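Local coordinates for protein probable TonB-dependent receptor (Pseudomonas aeruginosa, PDB 4K3F) that probably binds methionine in the periplasm for uptake, as an NlpA-family lipoprotein, and holds selenomethionine in its pocket, at residues Ser90-Leu95 with Gln164-Leu169; Ala116-Asp121 with Lys132-Thr137. One frame throughout, in Å; residues are numbered along the deposited sequence.

Interaction 1: Ser90-Leu95 with Gln164-Leu169; sequences SKYKKL and QVDMAL
K91 and D166 both place CG anti to their carbonyl carbons (chi1 -62° and -63°), and K91 then continues fully extended past the D166 carboxylate. The contact lies at the edge of one lobe of a periplasmic binding protein, where the loop leaving strand 86-88 passes the start of its antiparallel sheet neighbour, strand 167-170. The lysine touches through its methylenes: CE of K91 is 3.5 Å from O of V165, while NZ stays 4.7 Å from OD1 of D166. Water 2 spans that gap, accepting from NZ and donating to OD1. Y92 approaches the carboxylate with its ring edge, CE2 lying 3.5 Å from OD1 of D166 with the ring and carboxylate planes 69° apart. Its hydroxyl reaches the same oxygen through water 3, which is 2.7 Å from OD1 of D166, so two waters donate to OD1. OD2 is gripped separately by the backbone N of T103, which helps fix the carboxylate's rotation. Water 1 joins N of S90 to O of V165, and S89 OG bonds O of D166. On the inner side, selenomethionine M167 meets CD2 of L95 with its SE atom at 3.6 Å.

Interaction 2: Ala116-Asp121 with Lys132-Thr137; sequences ALLLLD and KSITAT
L117 meets T137 over a flat group, with CD1 almost directly above the carbonyl carbon on one face of the T137 C=O plane, 3.3 Å from C. The same methyl is 3.5 Å from O of A136. The other flat group is the D121 carboxylate: NZ of K132 stands well above one of its faces, 4.5 Å from OD1 and therefore beyond a salt bridge. Water 4, tilted out of the plane toward that same face, closes the gap by donating to OD2 of D121 at 2.6 Å and accepting from NZ. OD2 also takes the backbone N-H of L128. In the modelled conformer, one of two deposited, L118 divides its methyls between two partners: CD2 is 3.6 Å from CE of K132, and CD1 is 3.7 Å from CG2 of I134. A bend at chi2 of K132 (-80°) places CD, from which the extended remainder carries CE past the leucine. The loop's shape is set internally: S133 OG accepts from N of T135 at 3.1 Å, an ST turn, within a type I beta turn from S133 to A136. This is surface-loop packing on helix 110-122, which covers a mixed sheet in the alpha/beta lobe of a periplasmic binding protein.

In the fold
Both contacts belong to the lobe built on the five-stranded mixed sheet, with interaction 2 nested in sequence inside the loop closed by interaction 1; their centres are 19 Å apart. They meet through its core: CD2 of L169 lies 3.3 Å from O of A116, and CE of M167 is 3.8 Å from CD2 of L120, so strand 167-170 packs beneath helix 110-122. Interaction 1 is the surface contact, dominated by water bridges around a carboxylate, with one apolar pair. Interaction 2 is partly buried and relies mainly on leucine methyls. Each has an aspartate linked to a lysine through water, the aspartate standing just before a strand in interaction 1 and on a helix in interaction 2.

Interaction 1: Ser90-Leu95 with Gln164-Leu169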
ATOM      1  N   SER A  90      14.856   5.090 -13.674  1.00 22.73           N
ATOM      2  CA  SER A  90      14.804   5.437 -15.080  1.00 27.95           C
ATOM      3  C   SER A  90      16.208   5.478 -15.678  1.00 29.79           C
ATOM      4  O   SER A  90      16.324   5.618 -16.889  1.00 34.01           O
ATOM      5  CB  SER A  90      14.084   6.775 -15.299  1.00 25.84           C
ATOM      6  OG  SER A  90      14.871   7.847 -14.810  1.00 27.53           O
ATOM      7  N   LYS A  91      17.244   5.341 -14.835  1.00 27.40           N
ATOM      8  CA  LYS A  91      18.652   5.594 -15.221  1.00 31.16           C
ATOM      9  C   LYS A  91      19.569   4.371 -15.095  1.00 39.09           C
ATOM     10  O   LYS A  91      20.621   4.340 -15.738  1.00 38.56           O
ATOM     11  CB  LYS A  91      19.235   6.729 -14.355  1.00 33.32           C
ATOM     12  CG  LYS A  91      18.519   8.061 -14.536  1.00 38.62           C
ATOM     13  CD  LYS A  91      19.094   9.214 -13.717  1.00 39.58           C
ATOM     14  CE  LYS A  91      18.123  10.392 -13.749  1.00 44.32           C
ATOM     15  NZ  LYS A  91      18.703  11.682 -13.276  1.00 44.49           N
ATOM     16  N   TYR A  92      19.203   3.391 -14.251  1.00 31.54           N
ATOM     17  CA  TYR A  92      20.038   2.213 -14.000  1.00 30.23           C
ATOM     18  C   TYR A  92      19.219   0.938 -14.113  1.00 31.23           C
ATOM     19  O   TYR A  92      18.006   0.928 -13.841  1.00 32.88           O
ATOM     20  CB  TYR A  92      20.750   2.335 -12.634  1.00 27.47           C
ATOM     21  CG  TYR A  92      21.606   3.586 -12.551  1.00 32.64           C
ATOM     22  CD1 TYR A  92      22.818   3.658 -13.227  1.00 29.52           C
ATOM     23  CD2 TYR A  92      21.178   4.717 -11.865  1.00 28.00           C
ATOM     24  CE1 TYR A  92      23.604   4.792 -13.187  1.00 28.89           C
ATOM     25  CE2 TYR A  92      21.953   5.877 -11.855  1.00 33.43           C
ATOM     26  CZ  TYR A  92      23.168   5.897 -12.515  1.00 33.00           C
ATOM     27  OH  TYR A  92      23.960   7.022 -12.519  1.00 33.85           O
ATOM     28  N   LYS A  93      19.883  -0.141 -14.534  1.00 33.22           N
ATOM     29  CA  LYS A  93      19.246  -1.417 -14.850  1.00 28.21           C
ATOM     30  C   LYS A  93      19.382  -2.448 -13.711  1.00 32.17           C
ATOM     31  O   LYS A  93      18.580  -3.357 -13.601  1.00 35.38           O
ATOM     32  CB  LYS A  93      19.889  -1.988 -16.119  1.00 39.37           C
ATOM     33  N   LYS A  94      20.407  -2.300 -12.876  1.00 31.16           N
ATOM     34  CA  LYS A  94      20.609  -3.176 -11.730  1.00 29.62           C
ATOM     35  C   LYS A  94      21.264  -2.394 -10.594  1.00 30.41           C
ATOM     36  O   LYS A  94      21.908  -1.374 -10.832  1.00 27.28           O
ATOM     37  CB  LYS A  94      21.443  -4.399 -12.118  1.00 37.92           C
ATOM     38  CG  LYS A  94      22.717  -4.076 -12.837  1.00 41.24           C
ATOM     39  CD  LYS A  94      23.489  -5.342 -13.203  1.00 53.49           C
ATOM     40  CE  LYS A  94      24.647  -5.009 -14.135  1.00 55.53           C
ATOM     41  NZ  LYS A  94      25.669  -6.089 -14.222  1.00 63.00           N
ATOM     42  N   LEU A  95      21.078  -2.862  -9.359  1.00 25.50           N
ATOM     43  CA  LEU A  95      21.588  -2.141  -8.167  1.00 26.92           C
ATOM     44  C   LEU A  95      23.073  -1.864  -8.175  1.00 28.44           C
ATOM     45  O   LEU A  95      23.512  -0.816  -7.712  1.00 30.06           O
ATOM     46  CB  LEU A  95      21.305  -2.920  -6.876  1.00 28.51           C
ATOM     47  CG  LEU A  95      19.862  -3.118  -6.450  1.00 29.91           C
ATOM     48  CD1 LEU A  95      19.788  -4.041  -5.228  1.00 30.78           C
ATOM     49  CD2 LEU A  95      19.248  -1.783  -6.122  1.00 28.87           C
ATOM     50  N   GLN A 164      14.103  12.193 -12.088  0.50 21.28           N
ATOM     51  CA  GLN A 164      14.962  13.191 -11.473  0.50 22.74           C
ATOM     52  C   GLN A 164      15.811  12.621 -10.326  0.50 21.74           C
ATOM     53  O   GLN A 164      16.409  13.397  -9.579  0.50 20.02           O
ATOM     54  CB  GLN A 164      14.100  14.336 -10.900  0.50 27.45           C
ATOM     55  CG  GLN A 164      13.195  15.064 -11.900  0.50 29.16           C
ATOM     56  CD  GLN A 164      12.036  15.810 -11.233  0.50 31.13           C
ATOM     57  OE1 GLN A 164      10.896  15.350 -11.248  0.50 32.22           O
ATOM     58  NE2 GLN A 164      12.328  16.959 -10.637  0.50 33.10           N
ATOM     59  N   VAL A 165      15.787  11.296 -10.136  1.00 21.68           N
ATOM     60  CA  VAL A 165      16.571  10.636  -9.112  1.00 20.45           C
ATOM     61  C   VAL A 165      17.235   9.379  -9.680  1.00 21.61           C
ATOM     62  O   VAL A 165      16.888   8.928 -10.761  1.00 20.06           O
ATOM     63  CB  VAL A 165      15.686  10.284  -7.872  1.00 23.28           C
ATOM     64  CG1 VAL A 165      15.079  11.554  -7.284  1.00 23.15           C
ATOM     65  CG2 VAL A 165      14.609   9.275  -8.217  1.00 21.17           C
ATOM     66  N   ASP A 166      18.179   8.800  -8.951  1.00 19.15           N
ATOM     67  CA  ASP A 166      18.781   7.566  -9.386  1.00 18.38           C
ATOM     68  C   ASP A 166      17.891   6.364  -9.151  1.00 18.76           C
ATOM     69  O   ASP A 166      17.974   5.387  -9.906  1.00 21.76           O
ATOM     70  CB  ASP A 166      20.147   7.425  -8.715  1.00 19.45           C
ATOM     71  CG  ASP A 166      21.118   8.553  -9.144  1.00 26.80           C
ATOM     72  OD1 ASP A 166      21.091   8.955 -10.334  1.00 23.75           O
ATOM     73  OD2 ASP A 166      21.880   9.070  -8.301  1.00 23.97           O
HETATM   74  N   MSE A 167      17.102   6.380  -8.057  1.00 18.09           N
HETATM   75  CA  MSE A 167      16.197   5.256  -7.760  1.00 16.21           C
HETATM   76  C   MSE A 167      15.076   5.779  -6.871  1.00 16.27           C
HETATM   77  O   MSE A 167      15.319   6.660  -6.011  1.00 16.26           O
HETATM   78  CB  MSE A 167      16.967   4.116  -7.089  1.00 15.62           C
HETATM   79  CG  MSE A 167      16.179   2.821  -6.957  1.00 14.53           C
HETATM   80 SE   MSE A 167      17.341   1.288  -6.624  0.75 21.07          SE
HETATM   81  CE  MSE A 167      17.924   1.819  -4.840  1.00 20.12           C
ATOM     82  N   ALA A 168      13.904   5.175  -7.025  1.00 16.53           N
ATOM     83  CA  ALA A 168      12.739   5.458  -6.203  1.00 14.19           C
ATOM     84  C   ALA A 168      12.057   4.184  -5.766  1.00 14.71           C
ATOM     85  O   ALA A 168      11.870   3.260  -6.546  1.00 16.83           O
ATOM     86  CB  ALA A 168      11.766   6.373  -6.916  1.00 18.86           C
ATOM     87  N   LEU A 169      11.702   4.132  -4.485  1.00 15.10           N
ATOM     88  CA  LEU A 169      10.966   2.993  -3.942  1.00 16.18           C
ATOM     89  C   LEU A 169       9.518   3.438  -3.826  1.00 16.24           C
ATOM     90  O   LEU A 169       9.203   4.292  -3.008  1.00 16.12           O
ATOM     91  CB  LEU A 169      11.551   2.531  -2.601  1.00 16.56           C
ATOM     92  CG  LEU A 169      12.776   1.587  -2.722  1.00 17.79           C
ATOM     93  CD1 LEU A 169      13.958   2.268  -3.395  1.00 19.06           C
ATOM     94  CD2 LEU A 169      13.156   1.049  -1.353  1.00 17.63           C
TER
HETATM   95  O   HOH W   1      15.264   6.847 -11.507  1.00 21.97           O
HETATM   96  O   HOH W   2      19.740  11.575 -10.726  1.00 31.94           O
HETATM   97  O   HOH W   3      23.142   9.439 -11.959  1.00 29.31           O

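Interaction 2: Ala116-Asp121 with Lys132-Thr137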
ATOM      1  N   ALA A 116      10.580   0.893   3.069  1.00 15.50           N
ATOM      2  CA  ALA A 116      11.524   1.147   2.000  1.00 12.90           C
ATOM      3  C   ALA A 116      12.948   0.927   2.464  1.00 13.60           C
ATOM      4  O   ALA A 116      13.729   0.274   1.764  1.00 15.89           O
ATOM      5  CB  ALA A 116      11.351   2.569   1.474  1.00 12.93           C
ATOM      6  N   LEU A 117      13.287   1.441   3.673  1.00 13.05           N
ATOM      7  CA  LEU A 117      14.642   1.246   4.194  1.00 14.12           C
ATOM      8  C   LEU A 117      14.925  -0.254   4.406  1.00 14.82           C
ATOM      9  O   LEU A 117      16.044  -0.729   4.170  1.00 15.23           O
ATOM     10  CB  LEU A 117      14.835   2.010   5.492  1.00 14.87           C
ATOM     11  CG  LEU A 117      14.890   3.527   5.332  1.00 15.50           C
ATOM     12  CD1 LEU A 117      14.822   4.213   6.695  1.00 16.51           C
ATOM     13  CD2 LEU A 117      16.167   3.927   4.606  1.00 15.73           C
ATOM     14  N   LEU A 118      13.922  -0.991   4.874  0.50 14.54           N
ATOM     15  CA  LEU A 118      14.090  -2.440   5.049  0.50 16.05           C
ATOM     16  C   LEU A 118      14.339  -3.175   3.732  0.50 14.21           C
ATOM     17  O   LEU A 118      15.128  -4.120   3.698  0.50 15.65           O
ATOM     18  CB  LEU A 118      12.886  -3.047   5.780  0.50 17.45           C
ATOM     19  CG  LEU A 118      12.804  -2.676   7.267  0.50 19.02           C
ATOM     20  CD1 LEU A 118      11.529  -3.241   7.867  0.50 21.74           C
ATOM     21  CD2 LEU A 118      13.983  -3.181   8.056  0.50 22.35           C
ATOM     22  N   LEU A 119      13.693  -2.741   2.654  1.00 14.04           N
ATOM     23  CA  LEU A 119      13.955  -3.308   1.324  1.00 14.51           C
ATOM     24  C   LEU A 119      15.387  -2.967   0.911  1.00 15.78           C
ATOM     25  O   LEU A 119      16.107  -3.825   0.376  1.00 15.66           O
ATOM     26  CB  LEU A 119      12.946  -2.783   0.271  1.00 15.15           C
ATOM     27  CG  LEU A 119      13.200  -3.314  -1.142  1.00 17.33           C
ATOM     28  CD1 LEU A 119      13.201  -4.854  -1.174  1.00 19.84           C
ATOM     29  CD2 LEU A 119      12.217  -2.718  -2.146  1.00 18.57           C
ATOM     30  N   LEU A 120      15.829  -1.726   1.136  1.00 14.78           N
ATOM     31  CA  LEU A 120      17.229  -1.370   0.814  1.00 15.97           C
ATOM     32  C   LEU A 120      18.201  -2.254   1.615  1.00 18.68           C
ATOM     33  O   LEU A 120      19.274  -2.674   1.112  1.00 17.36           O
ATOM     34  CB  LEU A 120      17.527   0.107   1.082  1.00 15.70           C
ATOM     35  CG  LEU A 120      16.748   1.074   0.205  1.00 17.07           C
ATOM     36  CD1 LEU A 120      16.961   2.537   0.621  1.00 17.00           C
ATOM     37  CD2 LEU A 120      17.133   0.889  -1.246  1.00 18.53           C
ATOM     38  N   ASP A 121      17.843  -2.545   2.864  1.00 16.05           N
ATOM     39  CA  ASP A 121      18.671  -3.421   3.696  1.00 16.35           C
ATOM     40  C   ASP A 121      18.665  -4.861   3.117  1.00 19.06           C
ATOM     41  O   ASP A 121      19.723  -5.497   2.950  1.00 17.99           O
ATOM     42  CB  ASP A 121      18.216  -3.327   5.156  1.00 18.21           C
ATOM     43  CG  ASP A 121      18.932  -4.333   6.088  1.00 23.41           C
ATOM     44  OD1 ASP A 121      18.633  -5.562   6.031  1.00 25.36           O
ATOM     45  OD2 ASP A 121      19.751  -3.884   6.910  1.00 20.96           O
ATOM     46  N   LYS A 132      16.612  -2.980  14.615  1.00 26.53           N
ATOM     47  CA  LYS A 132      15.668  -2.114  13.911  1.00 23.72           C
ATOM     48  C   LYS A 132      14.236  -2.662  13.942  1.00 19.85           C
ATOM     49  O   LYS A 132      14.024  -3.862  13.986  1.00 21.53           O
ATOM     50  CB  LYS A 132      16.117  -1.804  12.493  1.00 23.01           C
ATOM     51  CG  LYS A 132      15.685  -2.819  11.457  1.00 23.86           C
ATOM     52  CD  LYS A 132      16.558  -4.038  11.445  1.00 28.11           C
ATOM     53  CE  LYS A 132      16.285  -4.901  10.230  1.00 29.83           C
ATOM     54  NZ  LYS A 132      17.162  -6.094  10.209  1.00 32.20           N
ATOM     55  N   SER A 133      13.272  -1.743  13.863  1.00 17.90           N
ATOM     56  CA  SER A 133      11.865  -2.080  13.730  1.00 19.58           C
ATOM     57  C   SER A 133      11.412  -1.728  12.332  1.00 20.66           C
ATOM     58  O   SER A 133      12.194  -1.181  11.552  1.00 20.01           O
ATOM     59  CB  SER A 133      11.035  -1.289  14.756  1.00 22.23           C
ATOM     60  OG  SER A 133      10.902   0.047  14.330  1.00 21.91           O
ATOM     61  N   ILE A 134      10.138  -1.988  12.011  1.00 16.62           N
ATOM     62  CA  ILE A 134       9.604  -1.628  10.705  1.00 17.48           C
ATOM     63  C   ILE A 134       9.283  -0.107  10.554  1.00 15.10           C
ATOM     64  O   ILE A 134       8.911   0.324   9.480  1.00 18.49           O
ATOM     65  CB  ILE A 134       8.438  -2.530  10.261  1.00 16.91           C
ATOM     66  CG1 ILE A 134       7.198  -2.263  11.114  1.00 19.09           C
ATOM     67  CG2 ILE A 134       8.878  -4.004  10.269  1.00 16.26           C
ATOM     68  CD1 ILE A 134       5.933  -2.871  10.550  1.00 21.19           C
ATOM     69  N   THR A 135       9.533   0.681  11.605  1.00 16.17           N
ATOM     70  CA  THR A 135       9.508   2.133  11.465  1.00 15.40           C
ATOM     71  C   THR A 135      10.936   2.707  11.567  1.00 17.31           C
ATOM     72  O   THR A 135      11.134   3.814  12.078  1.00 19.34           O
ATOM     73  CB  THR A 135       8.552   2.811  12.449  1.00 18.62           C
ATOM     74  OG1 THR A 135       8.682   2.208  13.739  1.00 18.23           O
ATOM     75  CG2 THR A 135       7.114   2.606  12.012  1.00 19.26           C
ATOM     76  N   ALA A 136      11.923   1.955  11.083  1.00 17.73           N
ATOM     77  CA  ALA A 136      13.265   2.473  10.970  1.00 18.05           C
ATOM     78  C   ALA A 136      13.299   3.779  10.207  1.00 15.07           C
ATOM     79  O   ALA A 136      12.458   4.024   9.332  1.00 16.15           O
ATOM     80  CB  ALA A 136      14.179   1.451  10.313  1.00 19.58           C
ATOM     81  N   THR A 137      14.285   4.613  10.547  1.00 16.61           N
ATOM     82  CA  THR A 137      14.544   5.865   9.849  1.00 16.56           C
ATOM     83  C   THR A 137      15.982   5.884   9.341  1.00 16.73           C
ATOM     84  O   THR A 137      16.777   5.036   9.729  1.00 14.49           O
ATOM     85  CB  THR A 137      14.359   7.069  10.789  1.00 20.81           C
ATOM     86  OG1 THR A 137      15.396   7.081  11.778  1.00 23.06           O
ATOM     87  CG2 THR A 137      12.980   7.010  11.456  1.00 24.96           C
TER
HETATM   88  O   HOH W   4      20.012  -5.009   9.272  1.00 33.93           O